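Local coordinates for protein glucosidase (Croceicoccus marinus, PDB 5Z3K) that probably hydrolyses O-glycosidic bonds as a beta-glucosidase of glycoside hydrolase family 39, built on a TIM barrel, at residues Thr65-Thr70 / Pro74-Asp79; Trp152-Gln157 / Glu174-Ala179; Leu163-Ser166 / Gln171-Glu174; Gly167-Phe172 / Gly204-Gly209; Gly193-Ala198 / Glu208-Tyr213. One frame throughout, in Å; residues are numbered along the deposited sequence.

Contact 1: Thr65-Thr70 / Pro74-Asp79; sequences TIDNPT and PDWSAD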
# COMPACT_ATOMS: atom_id res chain seq x y z
N THR A 65 14.65 20.97 0.56
CA THR A 65 14.59 22.25 1.24
C THR A 65 15.92 23.00 1.18
O THR A 65 16.02 24.10 1.73
CB THR A 65 14.16 22.07 2.70
OG1 THR A 65 14.92 21.00 3.29
CG2 THR A 65 12.68 21.72 2.77
N ILE A 66 16.93 22.43 0.55
CA ILE A 66 18.13 23.15 0.14
C ILE A 66 18.27 22.95 -1.36
O ILE A 66 17.53 22.19 -1.98
CB ILE A 66 19.38 22.67 0.89
CG1 ILE A 66 19.64 21.19 0.59
CG2 ILE A 66 19.24 22.93 2.40
CD1 ILE A 66 20.79 20.59 1.36
N ASP A 67 19.23 23.66 -1.95
CA ASP A 67 19.50 23.49 -3.37
C ASP A 67 20.02 22.08 -3.63
O ASP A 67 20.84 21.56 -2.88
CB ASP A 67 20.52 24.53 -3.87
CG ASP A 67 19.96 25.95 -3.91
OD1 ASP A 67 18.84 26.18 -3.40
OD2 ASP A 67 20.65 26.85 -4.44
N ASN A 68 19.54 21.48 -4.72
CA ASN A 68 19.81 20.08 -5.07
C ASN A 68 19.37 19.88 -6.51
O ASN A 68 18.21 20.16 -6.84
CB ASN A 68 19.07 19.15 -4.10
CG ASN A 68 19.30 17.67 -4.39
OD1 ASN A 68 19.85 17.29 -5.42
ND2 ASN A 68 18.84 16.82 -3.47
N PRO A 69 20.26 19.41 -7.40
CA PRO A 69 19.87 19.28 -8.82
C PRO A 69 18.67 18.38 -9.06
O PRO A 69 17.89 18.65 -9.98
CB PRO A 69 21.14 18.71 -9.47
CG PRO A 69 22.25 19.25 -8.63
CD PRO A 69 21.71 19.27 -7.21
N THR A 70 18.52 17.32 -8.28
CA THR A 70 17.44 16.37 -8.52
C THR A 70 16.11 16.80 -7.91
O THR A 70 15.10 16.13 -8.13
CB THR A 70 17.81 14.99 -7.97
OG1 THR A 70 18.00 15.08 -6.55
CG2 THR A 70 19.09 14.47 -8.62
N PRO A 74 15.15 22.99 -7.96
CA PRO A 74 16.56 22.74 -7.64
C PRO A 74 17.32 23.94 -7.12
O PRO A 74 18.32 23.75 -6.43
CB PRO A 74 17.14 22.25 -8.98
CG PRO A 74 16.19 22.71 -10.01
CD PRO A 74 14.84 22.77 -9.38
N ASP A 75 16.88 25.16 -7.43
CA ASP A 75 17.59 26.39 -7.06
C ASP A 75 16.59 27.29 -6.35
O ASP A 75 15.73 27.90 -7.00
CB ASP A 75 18.17 27.07 -8.31
CG ASP A 75 18.90 28.37 -8.00
OD1 ASP A 75 18.70 28.97 -6.93
OD2 ASP A 75 19.68 28.79 -8.87
N TRP A 76 16.73 27.42 -5.04
CA TRP A 76 15.74 28.18 -4.29
C TRP A 76 15.85 29.69 -4.48
O TRP A 76 15.01 30.43 -3.95
CB TRP A 76 15.82 27.81 -2.80
CG TRP A 76 15.09 26.52 -2.52
CD1 TRP A 76 15.64 25.28 -2.33
CD2 TRP A 76 13.67 26.35 -2.44
NE1 TRP A 76 14.64 24.35 -2.12
CE2 TRP A 76 13.43 24.98 -2.19
CE3 TRP A 76 12.58 27.23 -2.55
CZ2 TRP A 76 12.14 24.47 -2.04
CZ3 TRP A 76 11.30 26.71 -2.40
CH2 TRP A 76 11.09 25.35 -2.15
N SER A 77 16.84 30.18 -5.22
CA SER A 77 16.88 31.59 -5.57
C SER A 77 16.11 31.90 -6.85
O SER A 77 15.94 33.08 -7.18
CB SER A 77 18.33 32.06 -5.72
OG SER A 77 18.94 31.49 -6.87
N ALA A 78 15.64 30.88 -7.56
CA ALA A 78 14.99 31.07 -8.85
C ALA A 78 13.58 31.64 -8.70
O ALA A 78 12.96 31.56 -7.63
CB ALA A 78 14.94 29.75 -9.63
N ASP A 79 13.08 32.21 -9.78
CA ASP A 79 11.73 32.76 -9.82
C ASP A 79 10.70 31.63 -9.68
O ASP A 79 10.60 30.77 -10.56
CB ASP A 79 11.55 33.50 -11.15
CG ASP A 79 10.17 34.12 -11.31
OD1 ASP A 79 9.26 33.87 -10.51
OD2 ASP A 79 10.01 34.88 -12.29
O HOH W 1 19.82 29.26 -4.25
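D67 faces the backbone of W76 across this loop pair. Its OD1 accepts the W76 N-H at 2.9 Å. The bond is nearly straight, 171° at the hydrogen, and comes from above the carboxylate plane. With CG anti to its own carbonyl carbon (chi1 -70°), D67 swings its carboxylate over to W76. Next to it, N68 N donates to P74 O at 3.1 Å. The other carboxylate oxygen, D67 OD2, lies 3.8 Å from D75 OD1. The two acids would probably repel each other, but a water bridges them. It donates to D67 OD2 at 2.6 Å and to D75 OD1 at 2.9 Å. D75 OD1 also takes S77 N and S77 OG from one face of its plane, the first as an Asx turn. A second Asx turn has N68 OD1 accepting T70 N, while N68 ND2 bonds D64. The indole edge of W76 meets the backbone of I66, and its NE1 donates to D64 O. P74 CB packs 3.2 Å from N68 O. Both segments belong to the long surface loop between strand 53-55 and helix 89-100. The W76 side chain touches Y126 and V129 of helix 123-138, and K125 of that helix bonds W76 O and A78 O.

Contact 2: Trp152-Gln157 / Glu174-Ala179; sequences WEFGDQ and EMYAAA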
# COMPACT_ATOMS: atom_id res chain seq x y z
N TRP A 152 -2.47 14.40 -1.84
CA TRP A 152 -1.21 15.09 -1.56
C TRP A 152 -0.86 14.86 -0.10
O TRP A 152 -1.60 15.26 0.81
CB TRP A 152 -1.33 16.58 -1.90
CG TRP A 152 -1.51 16.79 -3.38
CD1 TRP A 152 -2.68 16.74 -4.08
CD2 TRP A 152 -0.48 17.04 -4.34
NE1 TRP A 152 -2.44 16.97 -5.42
CE2 TRP A 152 -1.10 17.15 -5.60
CE3 TRP A 152 0.91 17.19 -4.26
CZ2 TRP A 152 -0.38 17.41 -6.77
CZ3 TRP A 152 1.62 17.45 -5.42
CH2 TRP A 152 0.97 17.55 -6.66
N GLU A 153 0.27 14.20 0.13
CA GLU A 153 0.73 13.85 1.46
C GLU A 153 1.89 14.74 1.85
O GLU A 153 2.86 14.88 1.09
CB GLU A 153 1.16 12.38 1.54
CG GLU A 153 1.62 11.93 2.94
CD GLU A 153 2.08 10.48 2.97
OE1 GLU A 153 1.87 9.78 3.99
OE2 GLU A 153 2.65 10.03 1.94
N PHE A 154 1.82 15.31 3.05
CA PHE A 154 2.96 16.02 3.61
C PHE A 154 3.57 15.20 4.74
O PHE A 154 2.92 14.95 5.76
CB PHE A 154 2.58 17.40 4.15
CG PHE A 154 3.77 18.15 4.71
CD1 PHE A 154 4.59 18.89 3.87
CD2 PHE A 154 4.10 18.05 6.05
CE1 PHE A 154 5.72 19.55 4.37
CE2 PHE A 154 5.22 18.71 6.56
CZ PHE A 154 6.03 19.44 5.71
N GLY A 155 4.83 14.82 4.57
CA GLY A 155 5.56 14.16 5.64
C GLY A 155 6.01 12.75 5.33
O GLY A 155 5.40 12.05 4.51
N ASP A 156 7.07 12.31 5.99
CA ASP A 156 7.47 10.91 5.98
C ASP A 156 8.22 10.63 7.27
O ASP A 156 9.37 11.06 7.41
CB ASP A 156 8.31 10.58 4.74
CG ASP A 156 8.59 9.09 4.62
OD1 ASP A 156 9.58 8.63 5.24
OD2 ASP A 156 7.83 8.37 3.93
N GLN A 157 7.58 9.91 8.20
CA GLN A 157 8.20 9.48 9.44
C GLN A 157 8.91 10.61 10.20
O GLN A 157 10.08 10.48 10.56
CB GLN A 157 9.17 8.34 9.18
CG GLN A 157 8.77 7.48 8.01
CD GLN A 157 9.61 6.24 7.80
OE1 GLN A 157 9.95 5.54 8.75
NE2 GLN A 157 9.93 5.95 6.55
N GLU A 174 3.75 24.15 10.65
CA GLU A 174 3.54 25.30 9.79
C GLU A 174 3.75 24.93 8.33
O GLU A 174 3.05 25.43 7.44
CB GLU A 174 4.47 26.45 10.21
CG GLU A 174 4.10 27.06 11.55
CD GLU A 174 2.72 27.71 11.56
OE1 GLU A 174 1.90 27.40 12.46
OE2 GLU A 174 2.45 28.55 10.66
N MSE A 175 4.69 24.03 8.07
CA MSE A 175 4.92 23.51 6.73
C MSE A 175 3.71 22.72 6.24
O MSE A 175 3.31 22.83 5.08
CB MSE A 175 6.17 22.64 6.71
CG MSE A 175 7.46 23.42 6.71
SE MSE A 175 9.02 22.29 6.80
CE MSE A 175 9.04 21.57 4.96
N TYR A 176 3.12 21.92 7.14
CA TYR A 176 1.90 21.21 6.77
C TYR A 176 0.80 22.19 6.40
O TYR A 176 0.12 22.02 5.37
CB TYR A 176 1.42 20.30 7.91
CG TYR A 176 0.13 19.62 7.50
CD1 TYR A 176 0.15 18.61 6.54
CD2 TYR A 176 -1.09 20.02 8.01
CE1 TYR A 176 -1.02 18.01 6.11
CE2 TYR A 176 -2.27 19.42 7.60
CZ TYR A 176 -2.22 18.41 6.64
OH TYR A 176 -3.36 17.80 6.21
N ALA A 177 0.60 23.24 7.21
CA ALA A 177 -0.47 24.18 6.93
C ALA A 177 -0.23 24.90 5.61
O ALA A 177 -1.18 25.15 4.85
CB ALA A 177 -0.61 25.19 8.07
N ALA A 178 1.02 25.24 5.31
CA ALA A 178 1.34 25.88 4.04
C ALA A 178 0.99 24.96 2.87
O ALA A 178 0.40 25.39 1.88
CB ALA A 178 2.81 26.28 3.99
N ALA A 179 1.36 23.68 2.98
CA ALA A 179 1.05 22.72 1.92
C ALA A 179 -0.45 22.54 1.77
O ALA A 179 -0.97 22.51 0.64
CB ALA A 179 1.74 21.39 2.20
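F154 drives its ring against helix 169-186. CZ at the ring tip meets CB of selenomethionine M175 at 3.4 Å. The M175 methyl CE comes in at the ring edge, near its plane, 3.8 Å from F154 CZ. One face of the ring lies over the helix backbone. There Y176 CA makes a CH-pi contact 4.2 Å from the centroid of the F154 ring, 20° off its normal. The Y176 side chain runs past F154 in the opposite direction, and F154 CB touches the edge of the tyrosine ring at CD1, 3.6 Å away. A179 CB, one helical turn on from M175, approaches F154 CD1 at 4.1 Å. F154 reaches the helix because CG stands anti to its backbone N (chi1 -179°). Further out, Y176 OH is fixed by P220 O, and its ring meets F210 edge-to-face. F154 in turn meets F172 edge-to-face and touches Y126 of helix 123-138. The contact is the first half of a beta-alpha-beta crossover of the TIM barrel. The segment axes of strand 152-154 and helix 174-179 lie 9.2 Å apart and run nearly antiparallel, at 165°. No hydrogen bond crosses between these two segments. Their cohesion is apolar, resting on buried ring, methylene and methyl surfaces, so shape fit, rather than polar pairing, probably sets how the strand and helix meet.

Contact 3: Leu163-Ser166 / Gln171-Glu174; sequences LHFS and QFYE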
# COMPACT_ATOMS: atom_id res chain seq x y z
N LEU A 163 15.90 11.42 11.89
CA LEU A 163 16.46 10.89 10.66
C LEU A 163 15.68 11.27 9.41
O LEU A 163 16.24 11.21 8.32
CB LEU A 163 16.58 9.37 10.77
CG LEU A 163 17.52 8.91 11.89
CD1 LEU A 163 17.63 7.39 11.93
CD2 LEU A 163 18.90 9.53 11.74
N HIS A 164 14.41 11.66 9.54
CA HIS A 164 13.64 12.15 8.40
C HIS A 164 13.23 13.61 8.50
O HIS A 164 12.92 14.21 7.47
CB HIS A 164 12.36 11.31 8.21
CG HIS A 164 12.61 9.94 7.66
ND1 HIS A 164 11.81 9.37 6.69
CD2 HIS A 164 13.56 9.03 7.96
CE1 HIS A 164 12.27 8.16 6.41
NE2 HIS A 164 13.33 7.93 7.16
N PHE A 165 13.22 14.19 9.70
CA PHE A 165 12.90 15.60 9.87
C PHE A 165 13.71 16.13 11.04
O PHE A 165 13.56 15.64 12.17
CB PHE A 165 11.40 15.79 10.13
CG PHE A 165 10.97 17.23 10.12
CD1 PHE A 165 10.85 17.91 8.92
CD2 PHE A 165 10.70 17.89 11.31
CE1 PHE A 165 10.46 19.24 8.91
CE2 PHE A 165 10.31 19.22 11.30
CZ PHE A 165 10.19 19.89 10.10
N SER A 166 14.55 17.13 10.79
CA SER A 166 15.39 17.71 11.84
C SER A 166 14.90 19.08 12.32
O SER A 166 15.59 19.73 13.11
CB SER A 166 16.83 17.82 11.35
OG SER A 166 16.91 18.58 10.16
N GLN A 171 7.75 23.77 13.37
CA GLN A 171 8.17 23.99 11.99
C GLN A 171 7.48 23.00 11.06
O GLN A 171 7.06 23.36 9.95
CB GLN A 171 9.69 23.88 11.88
CG GLN A 171 10.44 25.02 12.57
CD GLN A 171 11.95 24.86 12.50
OE1 GLN A 171 12.50 23.82 12.87
NE2 GLN A 171 12.62 25.89 12.01
N PHE A 172 7.36 21.75 11.50
CA PHE A 172 6.63 20.75 10.71
C PHE A 172 5.17 21.14 10.54
O PHE A 172 4.62 21.04 9.44
CB PHE A 172 6.76 19.37 11.36
CG PHE A 172 6.17 18.25 10.54
CD1 PHE A 172 4.80 17.98 10.60
CD2 PHE A 172 6.97 17.46 9.73
CE1 PHE A 172 4.25 16.96 9.84
CE2 PHE A 172 6.42 16.43 8.98
CZ PHE A 172 5.06 16.18 9.03
N TYR A 173 4.52 21.59 11.63
CA TYR A 173 3.11 21.96 11.54
C TYR A 173 2.89 23.13 10.58
O TYR A 173 1.93 23.13 9.80
CB TYR A 173 2.55 22.33 12.92
CG TYR A 173 2.77 21.33 14.04
CD1 TYR A 173 2.93 19.97 13.79
CD2 TYR A 173 2.79 21.76 15.36
CE1 TYR A 173 3.12 19.07 14.84
CE2 TYR A 173 2.99 20.88 16.41
CZ TYR A 173 3.15 19.53 16.16
OH TYR A 173 3.34 18.67 17.22
N GLU A 174 3.75 24.15 10.65
CA GLU A 174 3.54 25.30 9.79
C GLU A 174 3.75 24.93 8.33
O GLU A 174 3.05 25.43 7.44
CB GLU A 174 4.47 26.45 10.21
CG GLU A 174 4.10 27.06 11.55
CD GLU A 174 2.72 27.71 11.56
OE1 GLU A 174 1.90 27.40 12.46
OE2 GLU A 174 2.45 28.55 10.66
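F165 and F172 form a T-shaped pair. The edge of F172 points at the face of F165, with the planes at 89° and the ring centroids 5.2 Å apart. The leading atom is F172 CD2, which stands 3.8 Å above the F165 ring plane, over its centre. The far end of the F165 ring also presses on the start of the same side chain, F165 CE2 to F172 CB at 3.6 Å. F165 CZ comes 3.7 Å from F172 N. In both phenylalanines CG is anti to the backbone N (chi1 -172° in F165, -174° in F172), which brings the two rings to cross. The segments bracket the N-terminal end of helix 169-186 in the barrel: the loop that follows strand 151-154 folds back, and F165 packs on the first turns of the helix. An alanine in place of F165 is likely to leave the F172 edge without the face it points into and to open a gap beside the helix start. The other side of the contact is looser. Q171 is exposed and stands farther off: its backbone C is 4.2 Å and its CB 4.4 Å from F165 CZ. The amide end of Q171 turns elsewhere, to T168, and the side chain lies against P119.

Contact 4: Gly167-Phe172 / Gly204-Gly209; sequences GTPDQF and GPFREG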
# COMPACT_ATOMS: atom_id res chain seq x y z
N GLY A 167 13.74 19.53 11.86
CA GLY A 167 13.14 20.74 12.39
C GLY A 167 12.39 20.45 13.67
O GLY A 167 12.35 19.33 14.17
N THR A 168 11.77 21.50 14.21
CA THR A 168 10.91 21.30 15.37
C THR A 168 9.51 20.89 14.94
O THR A 168 9.15 21.05 13.77
CB THR A 168 10.82 22.58 16.20
OG1 THR A 168 10.13 23.59 15.45
CG2 THR A 168 12.21 23.06 16.60
N PRO A 169 8.70 20.36 15.85
CA PRO A 169 7.30 20.09 15.49
C PRO A 169 6.57 21.31 14.98
O PRO A 169 5.86 21.22 13.97
CB PRO A 169 6.70 19.54 16.79
CG PRO A 169 7.88 18.86 17.46
CD PRO A 169 9.06 19.74 17.14
N ASP A 170 6.73 22.47 15.65
CA ASP A 170 6.10 23.70 15.16
C ASP A 170 6.48 23.98 13.72
O ASP A 170 5.64 24.41 12.92
CB ASP A 170 6.49 24.89 16.05
CG ASP A 170 5.75 24.90 17.37
OD1 ASP A 170 4.59 24.42 17.43
OD2 ASP A 170 6.34 25.40 18.36
N GLN A 171 7.75 23.77 13.37
CA GLN A 171 8.17 23.99 11.99
C GLN A 171 7.48 23.00 11.06
O GLN A 171 7.06 23.36 9.95
CB GLN A 171 9.69 23.88 11.88
CG GLN A 171 10.44 25.02 12.57
CD GLN A 171 11.95 24.86 12.50
OE1 GLN A 171 12.50 23.82 12.87
NE2 GLN A 171 12.62 25.89 12.01
N PHE A 172 7.36 21.75 11.50
CA PHE A 172 6.63 20.75 10.71
C PHE A 172 5.17 21.14 10.54
O PHE A 172 4.62 21.04 9.44
CB PHE A 172 6.76 19.37 11.36
CG PHE A 172 6.17 18.25 10.54
CD1 PHE A 172 4.80 17.98 10.60
CD2 PHE A 172 6.97 17.46 9.73
CE1 PHE A 172 4.25 16.96 9.84
CE2 PHE A 172 6.42 16.43 8.98
CZ PHE A 172 5.06 16.18 9.03
N GLY A 204 3.07 11.29 20.95
CA GLY A 204 4.13 12.18 20.57
C GLY A 204 3.68 13.41 19.80
O GLY A 204 2.50 13.58 19.47
N PRO A 205 4.64 14.29 19.51
CA PRO A 205 4.31 15.53 18.78
C PRO A 205 3.81 15.30 17.36
O PRO A 205 3.15 16.18 16.80
CB PRO A 205 5.64 16.30 18.79
CG PRO A 205 6.68 15.25 18.92
CD PRO A 205 6.08 14.19 19.80
N PHE A 206 4.09 14.15 16.75
CA PHE A 206 3.60 13.90 15.41
C PHE A 206 2.40 12.96 15.39
O PHE A 206 1.93 12.59 14.31
CB PHE A 206 4.74 13.39 14.53
CG PHE A 206 5.87 14.36 14.45
CD1 PHE A 206 5.73 15.54 13.73
CD2 PHE A 206 7.05 14.14 15.14
CE1 PHE A 206 6.75 16.46 13.67
CE2 PHE A 206 8.09 15.06 15.09
CZ PHE A 206 7.94 16.22 14.35
N ARG A 207 1.87 12.61 16.56
CA ARG A 207 0.56 11.98 16.63
C ARG A 207 -0.40 12.95 17.31
O ARG A 207 -1.08 13.72 16.63
CB ARG A 207 0.64 10.64 17.37
CG ARG A 207 -0.57 9.73 17.12
CD ARG A 207 -0.43 8.37 17.79
NE ARG A 207 -0.64 8.46 19.24
CZ ARG A 207 -0.77 7.40 20.05
NH1 ARG A 207 -0.74 6.18 19.55
NH2 ARG A 207 -0.95 7.58 21.35
N GLU A 208 -0.45 12.94 18.65
CA GLU A 208 -1.31 13.86 19.38
C GLU A 208 -0.99 15.32 19.03
O GLU A 208 -1.90 16.13 18.79
CB GLU A 208 -1.17 13.63 20.88
CG GLU A 208 -1.94 12.42 21.40
CD GLU A 208 -1.18 11.10 21.28
OE1 GLU A 208 -0.17 11.04 20.53
OE2 GLU A 208 -1.60 10.12 21.94
N GLY A 209 0.29 15.68 19.02
CA GLY A 209 0.67 17.06 18.75
C GLY A 209 0.28 17.52 17.35
O GLY A 209 -0.08 18.69 17.16
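The starts of two neighbouring TIM-barrel helices, 169-186 and 208-216, meet here through P169 and F172 on one side and P205 and F206 on the other. F206 turns the edge of its ring to a face of F172. The planes stand at 75°, and F206 CE1 lies 3.7 Å from F172 CG. F206 CD1 sits above the rim of the F172 ring rather than its middle. The tip of F206, CZ, reaches P169 CG at 4.1 Å. CG of F206 stands anti to the carbonyl carbon (chi1 -59°), which lets the ring reach between P169 and F172. Nearer the surface the two prolines touch, P169 CG to P205 CB at 3.7 Å. Each helix start is held by polar bonds of its own. T168 and Q171 form a capping box, in which T168 OG1 accepts Q171 N at 3.2 Å. At the start of the other helix, R207 in the N-cap position grips E208 side-on. Its NE bonds E208 OE1, and its NH2 bonds E208 OE2 at 2.7 Å. E208 OE1 also takes G204 N, from the opposite face of the carboxylate to NE. The two-point grip probably keeps the E208 carboxylate from turning. Between the segments the contact is wholly apolar, so directional bonds shape each helix start while ring and proline carbons join them.

Contact 5: Gly193-Ala198 / Glu208-Tyr213; sequences GGPCVA and EGFLDY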
# COMPACT_ATOMS: atom_id res chain seq x y z
N GLY A 193 -3.23 15.43 3.37
CA GLY A 193 -3.11 14.78 4.66
C GLY A 193 -1.66 14.49 4.99
O GLY A 193 -0.74 14.93 4.31
N GLY A 194 -1.48 13.75 6.08
CA GLY A 194 -0.17 13.50 6.64
C GLY A 194 -0.36 12.88 8.00
O GLY A 194 -1.47 12.51 8.37
N PRO A 195 0.71 12.79 8.81
CA PRO A 195 2.09 13.18 8.56
C PRO A 195 2.98 11.99 8.27
O PRO A 195 4.19 12.12 8.29
CB PRO A 195 2.50 13.81 9.88
CG PRO A 195 1.82 12.88 10.87
CD PRO A 195 0.51 12.46 10.23
N CYS A 196 2.36 10.83 8.04
CA CYS A 196 3.06 9.56 7.86
C CYS A 196 3.76 9.16 9.16
O CYS A 196 4.99 9.04 9.21
CB CYS A 196 4.06 9.61 6.70
SG CYS A 196 4.72 7.96 6.28
N VAL A 197 2.96 8.94 10.20
CA VAL A 197 3.46 8.50 11.50
C VAL A 197 4.20 7.18 11.37
O VAL A 197 3.64 6.18 10.90
CB VAL A 197 2.28 8.37 12.49
CG1 VAL A 197 2.80 8.00 13.88
CG2 VAL A 197 1.46 9.65 12.53
N ALA A 198 5.45 7.16 11.83
CA ALA A 198 6.23 5.93 11.79
C ALA A 198 5.90 4.99 12.94
O ALA A 198 5.97 3.77 12.78
CB ALA A 198 7.73 6.24 11.81
N GLU A 208 -0.45 12.94 18.65
CA GLU A 208 -1.31 13.86 19.38
C GLU A 208 -0.99 15.32 19.03
O GLU A 208 -1.90 16.13 18.79
CB GLU A 208 -1.17 13.63 20.88
CG GLU A 208 -1.94 12.42 21.40
CD GLU A 208 -1.18 11.10 21.28
OE1 GLU A 208 -0.17 11.04 20.53
OE2 GLU A 208 -1.60 10.12 21.94
N GLY A 209 0.29 15.68 19.02
CA GLY A 209 0.67 17.06 18.75
C GLY A 209 0.28 17.52 17.35
O GLY A 209 -0.08 18.69 17.16
N PHE A 210 0.36 16.62 16.37
CA PHE A 210 -0.08 16.95 15.02
C PHE A 210 -1.60 17.12 14.95
O PHE A 210 -2.10 18.11 14.41
CB PHE A 210 0.40 15.87 14.04
CG PHE A 210 0.06 16.15 12.61
CD1 PHE A 210 0.67 17.19 11.93
CD2 PHE A 210 -0.87 15.36 11.94
CE1 PHE A 210 0.36 17.46 10.62
CE2 PHE A 210 -1.19 15.63 10.62
CZ PHE A 210 -0.57 16.67 9.96
N LEU A 211 -2.34 16.15 15.49
CA LEU A 211 -3.80 16.24 15.50
C LEU A 211 -4.27 17.46 16.27
O LEU A 211 -5.24 18.12 15.88
CB LEU A 211 -4.39 14.97 16.10
CG LEU A 211 -4.28 13.75 15.18
CD1 LEU A 211 -4.44 12.45 15.97
CD2 LEU A 211 -5.34 13.86 14.09
N ASP A 212 -3.60 17.78 17.38
CA ASP A 212 -3.98 18.95 18.16
C ASP A 212 -3.78 20.23 17.35
O ASP A 212 -4.63 21.12 17.38
CB ASP A 212 -3.17 19.00 19.46
CG ASP A 212 -3.52 20.22 20.33
OD1 ASP A 212 -4.67 20.32 20.80
OD2 ASP A 212 -2.63 21.07 20.53
N TYR A 213 -2.68 20.31 16.60
CA TYR A 213 -2.40 21.51 15.82
C TYR A 213 -3.43 21.72 14.72
O TYR A 213 -3.95 22.84 14.56
CB TYR A 213 -0.99 21.43 15.21
CG TYR A 213 -0.72 22.58 14.26
CD1 TYR A 213 -1.02 22.48 12.90
CD2 TYR A 213 -0.18 23.77 14.73
CE1 TYR A 213 -0.79 23.54 12.04
CE2 TYR A 213 0.06 24.83 13.88
CZ TYR A 213 -0.25 24.71 12.53
OH TYR A 213 -0.01 25.77 11.68
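The side chain of F210 extends with CG anti to the backbone N (chi1 -177°), which carries its ring down from helix 208-216 onto P195. P195 follows a cis peptide bond after G194. Strand 191-197 and this helix are the first two elements of a beta-alpha-beta unit of the TIM barrel, and the contact seats the helix on its own strand. P195 lies over one face of the F210 ring. P195 CB stands 4.0 Å from the centroid, only 4° off the ring normal, as a CH-pi contact over the centre. P195 CG and CD cover the side of the ring at CD2 and CE2. The proline and the phenylalanine run alongside each other with opposed directions. The F210 ring also touches F172 and L224, so helix 169-186 and strand 223-229 help enclose it. Replacing F210 with an alanine would probably strip P195 of the ring face under it and leave a gap between helix and strand. No hydrogen bond joins the two segments; the join rests on carbon surfaces. At its closest, P195 CD comes 3.6 Å from F210 CE2, and that same ring carbon lies 3.9 Å from G194 O.

From the N terminus, contact 1 comes first and closes a short piece of the surface loop after strand 53-55. It touches contact 2 through T65 CG2 and M175 CE. Contact 2 then closes the span from strand 151-154 to helix 169-186. Contact 3 lies within that span, folding the loop before the helix back onto its start; the two share E174. Contact 4 crosses contact 2, since their segments alternate, and reaches on to the start of helix 208-216. Contact 5 opens inside contact 4's span and ends on the same helix stretch. Contacts 2 to 5 thus tie two successive beta-alpha units of the barrel together, with F172 common to contacts 3 and 4.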